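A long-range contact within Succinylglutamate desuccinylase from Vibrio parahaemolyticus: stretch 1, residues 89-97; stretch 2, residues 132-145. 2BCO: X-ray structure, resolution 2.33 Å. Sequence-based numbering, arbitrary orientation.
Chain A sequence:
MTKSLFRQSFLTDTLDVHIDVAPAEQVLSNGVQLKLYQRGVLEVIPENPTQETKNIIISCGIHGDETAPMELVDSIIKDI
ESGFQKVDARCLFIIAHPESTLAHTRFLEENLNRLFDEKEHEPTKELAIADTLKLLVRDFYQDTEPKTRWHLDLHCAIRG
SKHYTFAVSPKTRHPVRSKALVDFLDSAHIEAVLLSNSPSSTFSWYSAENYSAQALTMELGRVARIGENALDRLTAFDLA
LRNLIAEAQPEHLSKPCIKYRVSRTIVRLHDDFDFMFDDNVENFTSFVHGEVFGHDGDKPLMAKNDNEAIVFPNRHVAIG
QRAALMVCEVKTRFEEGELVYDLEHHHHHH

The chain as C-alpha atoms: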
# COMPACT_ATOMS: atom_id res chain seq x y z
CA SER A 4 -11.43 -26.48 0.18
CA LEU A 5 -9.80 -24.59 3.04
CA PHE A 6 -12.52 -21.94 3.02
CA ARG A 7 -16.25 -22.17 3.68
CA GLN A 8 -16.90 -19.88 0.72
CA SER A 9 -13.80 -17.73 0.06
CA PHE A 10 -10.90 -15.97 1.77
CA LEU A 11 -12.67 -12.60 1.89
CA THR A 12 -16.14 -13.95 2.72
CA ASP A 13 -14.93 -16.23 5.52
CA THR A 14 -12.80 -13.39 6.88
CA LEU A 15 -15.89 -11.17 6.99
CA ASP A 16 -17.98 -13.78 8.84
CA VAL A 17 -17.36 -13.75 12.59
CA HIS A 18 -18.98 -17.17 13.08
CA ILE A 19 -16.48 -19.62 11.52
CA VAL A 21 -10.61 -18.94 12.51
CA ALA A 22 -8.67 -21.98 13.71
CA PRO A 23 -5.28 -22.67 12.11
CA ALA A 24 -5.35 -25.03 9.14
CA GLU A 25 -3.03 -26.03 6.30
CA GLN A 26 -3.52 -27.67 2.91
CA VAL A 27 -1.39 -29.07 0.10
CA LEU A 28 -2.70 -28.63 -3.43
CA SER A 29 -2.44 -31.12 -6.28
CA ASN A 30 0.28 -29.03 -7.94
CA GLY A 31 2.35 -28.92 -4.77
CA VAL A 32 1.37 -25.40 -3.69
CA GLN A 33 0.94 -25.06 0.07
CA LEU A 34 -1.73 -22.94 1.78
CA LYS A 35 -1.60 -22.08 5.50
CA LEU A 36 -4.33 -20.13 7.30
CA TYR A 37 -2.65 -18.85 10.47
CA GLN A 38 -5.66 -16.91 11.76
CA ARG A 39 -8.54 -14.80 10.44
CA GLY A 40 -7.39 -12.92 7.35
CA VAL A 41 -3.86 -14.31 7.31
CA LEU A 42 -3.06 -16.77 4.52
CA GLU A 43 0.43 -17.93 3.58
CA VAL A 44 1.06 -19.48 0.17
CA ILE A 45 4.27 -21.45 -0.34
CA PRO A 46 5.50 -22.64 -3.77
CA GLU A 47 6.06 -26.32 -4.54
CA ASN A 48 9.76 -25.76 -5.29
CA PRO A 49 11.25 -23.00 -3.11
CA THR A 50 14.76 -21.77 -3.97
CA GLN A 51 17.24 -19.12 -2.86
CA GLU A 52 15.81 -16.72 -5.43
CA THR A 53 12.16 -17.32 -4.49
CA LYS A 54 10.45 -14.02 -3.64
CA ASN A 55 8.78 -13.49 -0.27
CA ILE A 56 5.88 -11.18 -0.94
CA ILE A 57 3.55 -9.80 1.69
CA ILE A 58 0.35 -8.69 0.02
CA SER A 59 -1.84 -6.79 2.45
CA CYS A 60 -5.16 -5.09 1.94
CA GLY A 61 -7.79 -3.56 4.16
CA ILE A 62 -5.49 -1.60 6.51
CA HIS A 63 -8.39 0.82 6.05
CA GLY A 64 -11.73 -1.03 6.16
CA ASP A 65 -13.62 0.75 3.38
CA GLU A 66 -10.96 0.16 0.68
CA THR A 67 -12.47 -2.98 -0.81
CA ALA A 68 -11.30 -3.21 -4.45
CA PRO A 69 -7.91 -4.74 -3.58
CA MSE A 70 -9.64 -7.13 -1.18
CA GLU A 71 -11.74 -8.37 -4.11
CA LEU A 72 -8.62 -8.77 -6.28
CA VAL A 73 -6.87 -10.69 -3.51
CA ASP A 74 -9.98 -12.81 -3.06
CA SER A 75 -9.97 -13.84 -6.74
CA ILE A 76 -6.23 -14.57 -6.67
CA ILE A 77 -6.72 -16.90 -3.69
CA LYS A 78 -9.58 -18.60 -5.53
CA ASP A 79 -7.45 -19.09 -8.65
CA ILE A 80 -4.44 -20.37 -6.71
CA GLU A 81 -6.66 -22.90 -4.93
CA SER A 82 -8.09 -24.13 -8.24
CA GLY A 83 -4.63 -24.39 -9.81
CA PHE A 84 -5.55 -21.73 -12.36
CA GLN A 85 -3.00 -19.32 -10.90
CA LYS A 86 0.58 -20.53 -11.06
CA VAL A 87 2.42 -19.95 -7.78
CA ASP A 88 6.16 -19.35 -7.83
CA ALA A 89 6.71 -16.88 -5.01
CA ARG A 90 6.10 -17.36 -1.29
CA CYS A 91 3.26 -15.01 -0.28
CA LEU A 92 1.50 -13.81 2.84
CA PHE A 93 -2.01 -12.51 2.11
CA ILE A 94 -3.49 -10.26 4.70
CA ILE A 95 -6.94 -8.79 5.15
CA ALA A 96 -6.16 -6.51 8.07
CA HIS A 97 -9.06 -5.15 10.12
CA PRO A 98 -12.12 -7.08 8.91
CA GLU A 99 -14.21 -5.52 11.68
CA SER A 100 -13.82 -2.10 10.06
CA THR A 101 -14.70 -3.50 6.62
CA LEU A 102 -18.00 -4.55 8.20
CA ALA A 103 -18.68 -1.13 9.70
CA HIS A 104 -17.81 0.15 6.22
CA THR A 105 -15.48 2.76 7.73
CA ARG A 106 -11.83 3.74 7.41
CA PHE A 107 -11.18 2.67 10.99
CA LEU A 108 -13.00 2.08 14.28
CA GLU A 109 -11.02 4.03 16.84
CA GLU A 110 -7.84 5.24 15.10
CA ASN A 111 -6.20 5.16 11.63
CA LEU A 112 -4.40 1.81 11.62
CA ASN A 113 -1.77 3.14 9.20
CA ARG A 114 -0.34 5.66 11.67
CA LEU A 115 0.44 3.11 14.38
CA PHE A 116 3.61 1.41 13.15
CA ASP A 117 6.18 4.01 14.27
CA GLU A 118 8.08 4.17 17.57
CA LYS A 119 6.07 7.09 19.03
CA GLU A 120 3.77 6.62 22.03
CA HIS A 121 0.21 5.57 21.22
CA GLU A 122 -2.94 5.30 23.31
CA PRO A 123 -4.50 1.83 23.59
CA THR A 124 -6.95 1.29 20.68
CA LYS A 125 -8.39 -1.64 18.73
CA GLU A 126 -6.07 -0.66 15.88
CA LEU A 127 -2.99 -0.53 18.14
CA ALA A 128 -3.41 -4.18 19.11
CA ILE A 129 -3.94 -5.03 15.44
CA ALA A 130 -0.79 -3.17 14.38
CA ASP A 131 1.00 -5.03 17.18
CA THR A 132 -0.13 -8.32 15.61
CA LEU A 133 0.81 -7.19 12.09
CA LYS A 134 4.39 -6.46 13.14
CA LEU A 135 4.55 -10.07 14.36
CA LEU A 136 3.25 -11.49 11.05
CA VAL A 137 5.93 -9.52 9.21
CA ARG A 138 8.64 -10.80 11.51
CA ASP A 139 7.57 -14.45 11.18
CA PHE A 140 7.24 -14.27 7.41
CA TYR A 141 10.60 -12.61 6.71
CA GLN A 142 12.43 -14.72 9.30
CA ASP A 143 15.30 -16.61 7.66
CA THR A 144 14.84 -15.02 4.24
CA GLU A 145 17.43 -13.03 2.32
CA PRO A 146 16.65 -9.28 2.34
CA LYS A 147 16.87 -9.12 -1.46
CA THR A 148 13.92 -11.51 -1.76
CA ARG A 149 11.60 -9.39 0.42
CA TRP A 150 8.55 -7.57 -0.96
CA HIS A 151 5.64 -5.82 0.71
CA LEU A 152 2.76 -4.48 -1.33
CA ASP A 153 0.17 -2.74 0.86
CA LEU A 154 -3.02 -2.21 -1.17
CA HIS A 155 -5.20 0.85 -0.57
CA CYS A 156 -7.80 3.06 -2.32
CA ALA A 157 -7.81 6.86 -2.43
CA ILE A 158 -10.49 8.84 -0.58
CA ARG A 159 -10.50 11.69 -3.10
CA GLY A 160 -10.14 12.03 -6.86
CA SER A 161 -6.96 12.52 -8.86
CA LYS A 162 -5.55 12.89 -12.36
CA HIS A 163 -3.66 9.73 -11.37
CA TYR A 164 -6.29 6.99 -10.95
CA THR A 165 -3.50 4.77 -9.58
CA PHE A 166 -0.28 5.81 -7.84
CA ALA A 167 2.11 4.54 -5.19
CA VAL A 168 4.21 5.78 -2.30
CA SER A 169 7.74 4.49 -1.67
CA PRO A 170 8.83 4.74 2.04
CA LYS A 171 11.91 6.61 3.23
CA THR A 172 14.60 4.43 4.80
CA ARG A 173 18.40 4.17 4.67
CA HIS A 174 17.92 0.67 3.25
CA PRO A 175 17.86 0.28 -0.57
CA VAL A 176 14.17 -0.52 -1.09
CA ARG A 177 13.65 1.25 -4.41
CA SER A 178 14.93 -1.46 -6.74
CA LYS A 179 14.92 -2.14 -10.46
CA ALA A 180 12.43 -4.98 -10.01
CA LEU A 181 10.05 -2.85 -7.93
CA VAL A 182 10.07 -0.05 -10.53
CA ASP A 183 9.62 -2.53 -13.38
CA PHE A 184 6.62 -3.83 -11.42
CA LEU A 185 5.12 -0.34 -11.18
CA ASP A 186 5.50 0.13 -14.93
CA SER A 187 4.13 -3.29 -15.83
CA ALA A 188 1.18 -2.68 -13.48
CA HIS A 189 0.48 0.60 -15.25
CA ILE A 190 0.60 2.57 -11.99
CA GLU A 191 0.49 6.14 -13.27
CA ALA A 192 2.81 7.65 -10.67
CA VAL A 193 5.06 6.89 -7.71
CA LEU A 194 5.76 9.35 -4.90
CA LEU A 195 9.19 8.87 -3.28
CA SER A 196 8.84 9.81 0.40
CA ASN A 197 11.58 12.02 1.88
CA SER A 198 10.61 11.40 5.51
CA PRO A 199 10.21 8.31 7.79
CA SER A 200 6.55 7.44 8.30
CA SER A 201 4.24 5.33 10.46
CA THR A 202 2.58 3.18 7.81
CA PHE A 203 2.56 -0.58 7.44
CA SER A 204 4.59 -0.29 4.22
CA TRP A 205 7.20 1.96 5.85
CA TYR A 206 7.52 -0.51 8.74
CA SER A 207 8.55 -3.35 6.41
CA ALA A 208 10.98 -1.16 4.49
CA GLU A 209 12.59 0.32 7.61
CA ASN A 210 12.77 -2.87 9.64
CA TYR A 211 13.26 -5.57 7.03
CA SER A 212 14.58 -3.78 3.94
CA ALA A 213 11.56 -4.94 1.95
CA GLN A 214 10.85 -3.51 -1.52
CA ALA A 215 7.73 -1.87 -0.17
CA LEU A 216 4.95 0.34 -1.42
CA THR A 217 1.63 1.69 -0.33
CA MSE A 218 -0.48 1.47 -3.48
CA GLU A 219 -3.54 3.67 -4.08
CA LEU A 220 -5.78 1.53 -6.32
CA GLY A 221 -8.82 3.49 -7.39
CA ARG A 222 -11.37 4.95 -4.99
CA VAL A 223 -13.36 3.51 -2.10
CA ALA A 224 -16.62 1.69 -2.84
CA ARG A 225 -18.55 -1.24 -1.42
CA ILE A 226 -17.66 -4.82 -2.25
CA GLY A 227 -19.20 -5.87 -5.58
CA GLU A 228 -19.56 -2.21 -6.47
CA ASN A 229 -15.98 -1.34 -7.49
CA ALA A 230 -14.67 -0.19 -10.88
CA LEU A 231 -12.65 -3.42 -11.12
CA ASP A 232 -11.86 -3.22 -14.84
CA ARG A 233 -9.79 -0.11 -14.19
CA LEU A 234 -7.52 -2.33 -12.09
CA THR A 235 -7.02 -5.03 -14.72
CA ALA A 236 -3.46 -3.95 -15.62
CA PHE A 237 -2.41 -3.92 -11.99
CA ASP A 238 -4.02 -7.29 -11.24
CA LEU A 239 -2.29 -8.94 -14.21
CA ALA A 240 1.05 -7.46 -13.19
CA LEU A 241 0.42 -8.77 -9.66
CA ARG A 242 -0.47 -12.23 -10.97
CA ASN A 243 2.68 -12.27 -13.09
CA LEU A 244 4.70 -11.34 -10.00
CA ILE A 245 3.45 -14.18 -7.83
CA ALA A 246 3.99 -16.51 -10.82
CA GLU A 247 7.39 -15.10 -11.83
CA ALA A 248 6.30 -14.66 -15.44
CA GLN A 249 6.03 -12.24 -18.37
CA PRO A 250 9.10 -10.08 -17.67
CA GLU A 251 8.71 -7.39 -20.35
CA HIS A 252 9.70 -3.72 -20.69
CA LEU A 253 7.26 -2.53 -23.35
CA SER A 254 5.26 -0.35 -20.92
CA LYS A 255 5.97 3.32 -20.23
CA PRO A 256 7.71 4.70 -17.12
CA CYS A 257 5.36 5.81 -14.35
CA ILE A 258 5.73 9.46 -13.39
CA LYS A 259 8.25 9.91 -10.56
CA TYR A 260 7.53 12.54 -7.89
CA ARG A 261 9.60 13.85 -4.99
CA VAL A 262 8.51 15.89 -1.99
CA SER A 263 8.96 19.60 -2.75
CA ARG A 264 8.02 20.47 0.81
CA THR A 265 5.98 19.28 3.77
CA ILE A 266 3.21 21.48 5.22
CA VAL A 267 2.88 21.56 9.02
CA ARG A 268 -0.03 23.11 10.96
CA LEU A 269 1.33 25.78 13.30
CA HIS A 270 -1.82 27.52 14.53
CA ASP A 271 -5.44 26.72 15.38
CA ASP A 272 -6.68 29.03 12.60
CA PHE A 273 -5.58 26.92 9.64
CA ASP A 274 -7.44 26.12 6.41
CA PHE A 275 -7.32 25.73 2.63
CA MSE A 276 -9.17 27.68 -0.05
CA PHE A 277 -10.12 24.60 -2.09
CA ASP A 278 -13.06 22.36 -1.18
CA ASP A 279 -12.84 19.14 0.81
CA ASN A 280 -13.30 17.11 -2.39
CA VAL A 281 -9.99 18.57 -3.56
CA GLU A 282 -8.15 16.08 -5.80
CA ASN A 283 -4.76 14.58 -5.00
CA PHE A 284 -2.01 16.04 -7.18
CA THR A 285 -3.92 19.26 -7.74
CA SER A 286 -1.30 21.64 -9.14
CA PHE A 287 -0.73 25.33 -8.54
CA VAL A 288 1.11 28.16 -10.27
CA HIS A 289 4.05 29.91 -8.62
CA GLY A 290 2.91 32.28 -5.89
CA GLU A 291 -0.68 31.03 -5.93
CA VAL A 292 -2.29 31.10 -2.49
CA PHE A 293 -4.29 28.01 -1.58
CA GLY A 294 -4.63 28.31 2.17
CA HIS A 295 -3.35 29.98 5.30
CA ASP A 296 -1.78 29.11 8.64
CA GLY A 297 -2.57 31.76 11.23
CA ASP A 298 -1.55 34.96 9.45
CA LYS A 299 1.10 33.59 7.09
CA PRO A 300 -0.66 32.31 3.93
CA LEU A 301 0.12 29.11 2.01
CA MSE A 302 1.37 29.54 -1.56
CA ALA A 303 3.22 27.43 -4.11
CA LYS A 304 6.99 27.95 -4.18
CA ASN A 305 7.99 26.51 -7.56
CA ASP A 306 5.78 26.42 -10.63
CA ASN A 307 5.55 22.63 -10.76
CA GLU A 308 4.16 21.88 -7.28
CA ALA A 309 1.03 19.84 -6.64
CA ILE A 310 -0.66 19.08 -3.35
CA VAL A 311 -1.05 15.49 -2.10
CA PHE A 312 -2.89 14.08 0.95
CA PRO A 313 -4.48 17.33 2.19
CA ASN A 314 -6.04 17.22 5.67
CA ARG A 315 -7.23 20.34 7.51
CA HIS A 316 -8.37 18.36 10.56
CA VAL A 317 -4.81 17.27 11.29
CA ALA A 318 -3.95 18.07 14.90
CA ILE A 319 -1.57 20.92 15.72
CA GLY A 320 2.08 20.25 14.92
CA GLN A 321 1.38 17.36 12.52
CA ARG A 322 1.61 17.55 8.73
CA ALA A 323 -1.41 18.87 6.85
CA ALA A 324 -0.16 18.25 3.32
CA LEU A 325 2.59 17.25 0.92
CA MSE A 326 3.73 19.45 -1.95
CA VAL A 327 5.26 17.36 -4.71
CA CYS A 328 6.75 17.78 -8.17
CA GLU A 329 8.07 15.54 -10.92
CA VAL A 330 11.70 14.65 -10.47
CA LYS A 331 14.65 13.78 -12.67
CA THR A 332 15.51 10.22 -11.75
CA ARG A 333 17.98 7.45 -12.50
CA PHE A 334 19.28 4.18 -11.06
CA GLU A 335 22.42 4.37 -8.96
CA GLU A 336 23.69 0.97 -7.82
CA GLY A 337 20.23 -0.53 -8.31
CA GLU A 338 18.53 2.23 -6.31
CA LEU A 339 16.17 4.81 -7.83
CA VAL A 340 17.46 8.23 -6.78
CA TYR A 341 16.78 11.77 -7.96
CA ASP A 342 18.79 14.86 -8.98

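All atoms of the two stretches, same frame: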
# COMPACT_ATOMS: atom_id res chain seq x y z
N ALA A 89 6.14 -17.65 -6.10
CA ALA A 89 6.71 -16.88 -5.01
C ALA A 89 5.98 -17.20 -3.71
O ALA A 89 4.80 -17.54 -3.72
CB ALA A 89 6.60 -15.39 -5.31
N ARG A 90 6.69 -17.11 -2.60
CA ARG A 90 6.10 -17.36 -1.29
C ARG A 90 5.34 -16.07 -0.97
O ARG A 90 5.90 -14.98 -1.09
CB ARG A 90 7.20 -17.64 -0.26
CG ARG A 90 6.70 -17.83 1.16
CD ARG A 90 7.74 -18.55 2.00
NE ARG A 90 7.42 -18.52 3.43
CZ ARG A 90 7.89 -17.62 4.28
NH1 ARG A 90 8.70 -16.66 3.85
NH2 ARG A 90 7.56 -17.68 5.56
N CYS A 91 4.07 -16.19 -0.58
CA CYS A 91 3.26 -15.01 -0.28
C CYS A 91 2.55 -15.08 1.06
O CYS A 91 2.29 -16.16 1.60
CB CYS A 91 2.19 -14.81 -1.37
SG CYS A 91 2.77 -14.82 -3.08
N LEU A 92 2.23 -13.91 1.59
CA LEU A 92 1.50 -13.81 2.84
C LEU A 92 0.37 -12.83 2.56
O LEU A 92 0.61 -11.62 2.48
CB LEU A 92 2.38 -13.27 3.97
CG LEU A 92 1.66 -13.19 5.32
CD1 LEU A 92 1.34 -14.60 5.79
CD2 LEU A 92 2.50 -12.48 6.36
N PHE A 93 -0.85 -13.35 2.39
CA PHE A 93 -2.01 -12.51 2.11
C PHE A 93 -2.66 -12.07 3.39
O PHE A 93 -2.95 -12.88 4.29
CB PHE A 93 -3.04 -13.25 1.24
CG PHE A 93 -2.57 -13.53 -0.17
CD1 PHE A 93 -1.84 -14.67 -0.46
CD2 PHE A 93 -2.83 -12.62 -1.19
CE1 PHE A 93 -1.38 -14.92 -1.77
CE2 PHE A 93 -2.37 -12.86 -2.50
CZ PHE A 93 -1.64 -14.01 -2.78
N ILE A 94 -2.91 -10.78 3.49
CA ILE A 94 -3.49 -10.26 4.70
C ILE A 94 -4.70 -9.37 4.44
O ILE A 94 -4.69 -8.51 3.56
CB ILE A 94 -2.44 -9.43 5.49
CG1 ILE A 94 -1.25 -10.32 5.88
CG2 ILE A 94 -3.07 -8.82 6.74
CD1 ILE A 94 -0.14 -9.57 6.60
N ILE A 95 -5.76 -9.63 5.20
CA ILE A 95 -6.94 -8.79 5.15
C ILE A 95 -6.89 -8.26 6.58
O ILE A 95 -7.33 -8.92 7.51
CB ILE A 95 -8.25 -9.59 4.96
CG1 ILE A 95 -8.31 -10.20 3.56
CG2 ILE A 95 -9.45 -8.67 5.17
CD1 ILE A 95 -9.47 -11.13 3.37
N ALA A 96 -6.29 -7.10 6.75
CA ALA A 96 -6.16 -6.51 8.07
C ALA A 96 -7.46 -5.82 8.43
O ALA A 96 -8.13 -5.27 7.56
CB ALA A 96 -5.02 -5.51 8.09
N HIS A 97 -7.85 -5.86 9.69
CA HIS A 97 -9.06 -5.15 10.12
C HIS A 97 -10.43 -5.48 9.52
O HIS A 97 -11.16 -4.58 9.10
CB HIS A 97 -8.83 -3.66 9.96
CG HIS A 97 -9.32 -2.86 11.11
ND1 HIS A 97 -10.08 -3.41 12.12
CD2 HIS A 97 -9.14 -1.56 11.44
CE1 HIS A 97 -10.35 -2.48 13.02
NE2 HIS A 97 -9.78 -1.35 12.63
N THR A 132 -0.08 -6.99 16.22
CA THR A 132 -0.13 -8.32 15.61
C THR A 132 0.49 -8.33 14.21
O THR A 132 1.15 -9.29 13.82
CB THR A 132 -1.58 -8.86 15.49
OG1 THR A 132 -2.14 -9.02 16.80
CG2 THR A 132 -1.59 -10.20 14.76
N LEU A 133 0.27 -7.26 13.44
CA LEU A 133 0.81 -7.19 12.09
C LEU A 133 2.34 -7.18 12.08
O LEU A 133 2.97 -7.79 11.21
CB LEU A 133 0.25 -5.97 11.35
CG LEU A 133 -1.27 -6.02 11.12
CD1 LEU A 133 -1.77 -4.71 10.55
CD2 LEU A 133 -1.61 -7.17 10.17
N LYS A 134 2.94 -6.51 13.06
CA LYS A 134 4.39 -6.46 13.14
C LYS A 134 4.93 -7.87 13.35
O LYS A 134 6.01 -8.21 12.88
CB LYS A 134 4.86 -5.56 14.29
CG LYS A 134 4.34 -4.14 14.25
CD LYS A 134 4.94 -3.34 15.39
CE LYS A 134 4.44 -1.91 15.38
NZ LYS A 134 5.03 -1.12 16.51
N LEU A 135 4.17 -8.68 14.09
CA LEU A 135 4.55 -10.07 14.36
C LEU A 135 4.49 -10.92 13.09
O LEU A 135 5.38 -11.72 12.82
CB LEU A 135 3.60 -10.66 15.42
CG LEU A 135 3.99 -10.65 16.90
CD1 LEU A 135 4.91 -9.49 17.23
CD2 LEU A 135 2.72 -10.62 17.76
N LEU A 136 3.42 -10.75 12.30
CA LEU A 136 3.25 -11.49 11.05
C LEU A 136 4.40 -11.18 10.10
O LEU A 136 4.87 -12.06 9.37
CB LEU A 136 1.94 -11.10 10.38
CG LEU A 136 0.66 -11.31 11.17
CD1 LEU A 136 -0.52 -10.92 10.30
CD2 LEU A 136 0.53 -12.77 11.60
N VAL A 137 4.84 -9.93 10.08
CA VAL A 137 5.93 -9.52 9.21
C VAL A 137 7.20 -10.23 9.64
O VAL A 137 7.92 -10.80 8.82
CB VAL A 137 6.16 -7.99 9.28
CG1 VAL A 137 7.47 -7.63 8.59
CG2 VAL A 137 5.00 -7.26 8.61
N ARG A 138 7.46 -10.18 10.94
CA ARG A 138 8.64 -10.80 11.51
C ARG A 138 8.70 -12.29 11.17
O ARG A 138 9.72 -12.77 10.66
CB ARG A 138 8.65 -10.62 13.03
CG ARG A 138 9.90 -11.14 13.72
CD ARG A 138 9.63 -11.35 15.20
NE ARG A 138 8.59 -12.36 15.42
CZ ARG A 138 8.04 -12.62 16.60
NH1 ARG A 138 8.41 -11.93 17.67
NH2 ARG A 138 7.11 -13.56 16.72
N ASP A 139 7.62 -13.01 11.44
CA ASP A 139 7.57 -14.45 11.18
C ASP A 139 7.73 -14.82 9.71
O ASP A 139 8.34 -15.84 9.38
CB ASP A 139 6.26 -15.06 11.70
CG ASP A 139 6.18 -15.06 13.21
OD1 ASP A 139 7.18 -14.70 13.88
OD2 ASP A 139 5.10 -15.43 13.74
N PHE A 140 7.17 -14.00 8.83
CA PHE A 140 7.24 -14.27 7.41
C PHE A 140 8.63 -14.01 6.82
O PHE A 140 9.10 -14.79 5.99
CB PHE A 140 6.20 -13.43 6.67
CG PHE A 140 6.10 -13.73 5.21
CD1 PHE A 140 5.61 -14.95 4.77
CD2 PHE A 140 6.51 -12.79 4.27
CE1 PHE A 140 5.51 -15.24 3.40
CE2 PHE A 140 6.42 -13.06 2.90
CZ PHE A 140 5.92 -14.29 2.47
N TYR A 141 9.27 -12.93 7.23
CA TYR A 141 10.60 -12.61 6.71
C TYR A 141 11.73 -13.33 7.44
O TYR A 141 12.88 -13.28 7.00
CB TYR A 141 10.86 -11.10 6.76
CG TYR A 141 10.07 -10.29 5.75
CD1 TYR A 141 9.82 -10.78 4.47
CD2 TYR A 141 9.62 -9.00 6.06
CE1 TYR A 141 9.14 -10.01 3.51
CE2 TYR A 141 8.95 -8.22 5.12
CZ TYR A 141 8.71 -8.73 3.84
OH TYR A 141 8.03 -7.96 2.92
N GLN A 142 11.41 -14.01 8.53
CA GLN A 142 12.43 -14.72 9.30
C GLN A 142 13.15 -15.74 8.42
O GLN A 142 12.52 -16.54 7.72
CB GLN A 142 11.81 -15.43 10.51
CG GLN A 142 12.83 -16.14 11.38
CD GLN A 142 12.20 -16.98 12.48
OE1 GLN A 142 11.44 -16.48 13.30
NE2 GLN A 142 12.53 -18.27 12.49
N ASP A 143 14.48 -15.70 8.45
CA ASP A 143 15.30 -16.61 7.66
C ASP A 143 15.07 -16.49 6.15
O ASP A 143 14.92 -17.49 5.45
CB ASP A 143 15.08 -18.07 8.09
CG ASP A 143 15.35 -18.29 9.57
OD1 ASP A 143 16.37 -17.77 10.09
OD2 ASP A 143 14.55 -18.99 10.22
N THR A 144 15.01 -15.26 5.66
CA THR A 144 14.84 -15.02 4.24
C THR A 144 15.89 -13.98 3.90
O THR A 144 16.21 -13.13 4.73
CB THR A 144 13.45 -14.45 3.88
OG1 THR A 144 13.33 -13.11 4.39
CG2 THR A 144 12.35 -15.31 4.46
N GLU A 145 16.44 -14.03 2.70
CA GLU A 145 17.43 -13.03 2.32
C GLU A 145 16.70 -11.72 2.04
O GLU A 145 15.66 -11.71 1.38
CB GLU A 145 18.21 -13.49 1.09
CG GLU A 145 19.30 -14.49 1.40
CD GLU A 145 20.34 -13.95 2.36
OE1 GLU A 145 20.11 -13.98 3.59
OE2 GLU A 145 21.40 -13.48 1.88

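A strand packed against a helix usually presents every second side chain to its partner, and the pairing of strand 90-95 with helix 132-141 in this desuccinylase is a compact example. The two elements run nearly antiparallel, at 170° between their N-to-C directions, with their axes 10.0 Å apart at closest approach. That spacing leaves room for one layer of interlocking side chains, and the contact buries 453 Å² counted over both sides. Leu 92, Ile 94, Ala 96, Leu 133 and Phe 140 are buried, and their apolar side chains meet with no polar groups to satisfy; Arg 90, whose guanidinium has hydrogen-bond partners, is the partly exposed residue of the strand.

Arg 90 opens the contact, and it does so with both its charge and its flat surface. Its CB points toward the helix, and chi1 to chi3 are all t, so the extended chain carries the guanidinium to the helix's C-terminal end. There the carbonyl of Phe 140 is free of any helical partner within the stretch; NH1 of Arg 90 donates to O of Phe 140 at 2.9 Å, and NH2 of Arg 90 adds a weak bond to the same O at 3.3 Å. The guanidinium also lies over one face of the Phe 140 ring, with NH2 of Arg 90 3.4 Å from CD1 of Phe 140. One residue thus receives the arginine through both its backbone and its side chain.

Cys 91 turns its side chain away, and its backbone makes the contact instead: its C atom lies 3.7 Å from CZ of Phe 140.

Leu 92 points toward the helix again and covers the face of the Phe 140 ring opposite Arg 90. Its CB sits 3.7 Å from the ring centroid of Phe 140, only 11° off the normal, a CH-pi contact. The phenyl ring is therefore held between a cation and an aliphatic carbon, a place that suits a flat, apolar group with two usable faces.

Phe 93, out of reach of the helix, keeps the alternation, and Ile 94 points toward it again. Its branched side chain spans two helical positions, CD1 of Ile 94 lying 4.0 Å from CD1 of Leu 136 and CG2 of Ile 94 lying 4.1 Å from CD2 of Leu 133.

Ile 95 points away. Ala 96, just past the strand, closes the contact with its single methyl: CB of Ala 96 lies 4.2 Å from CD1 of Leu 133.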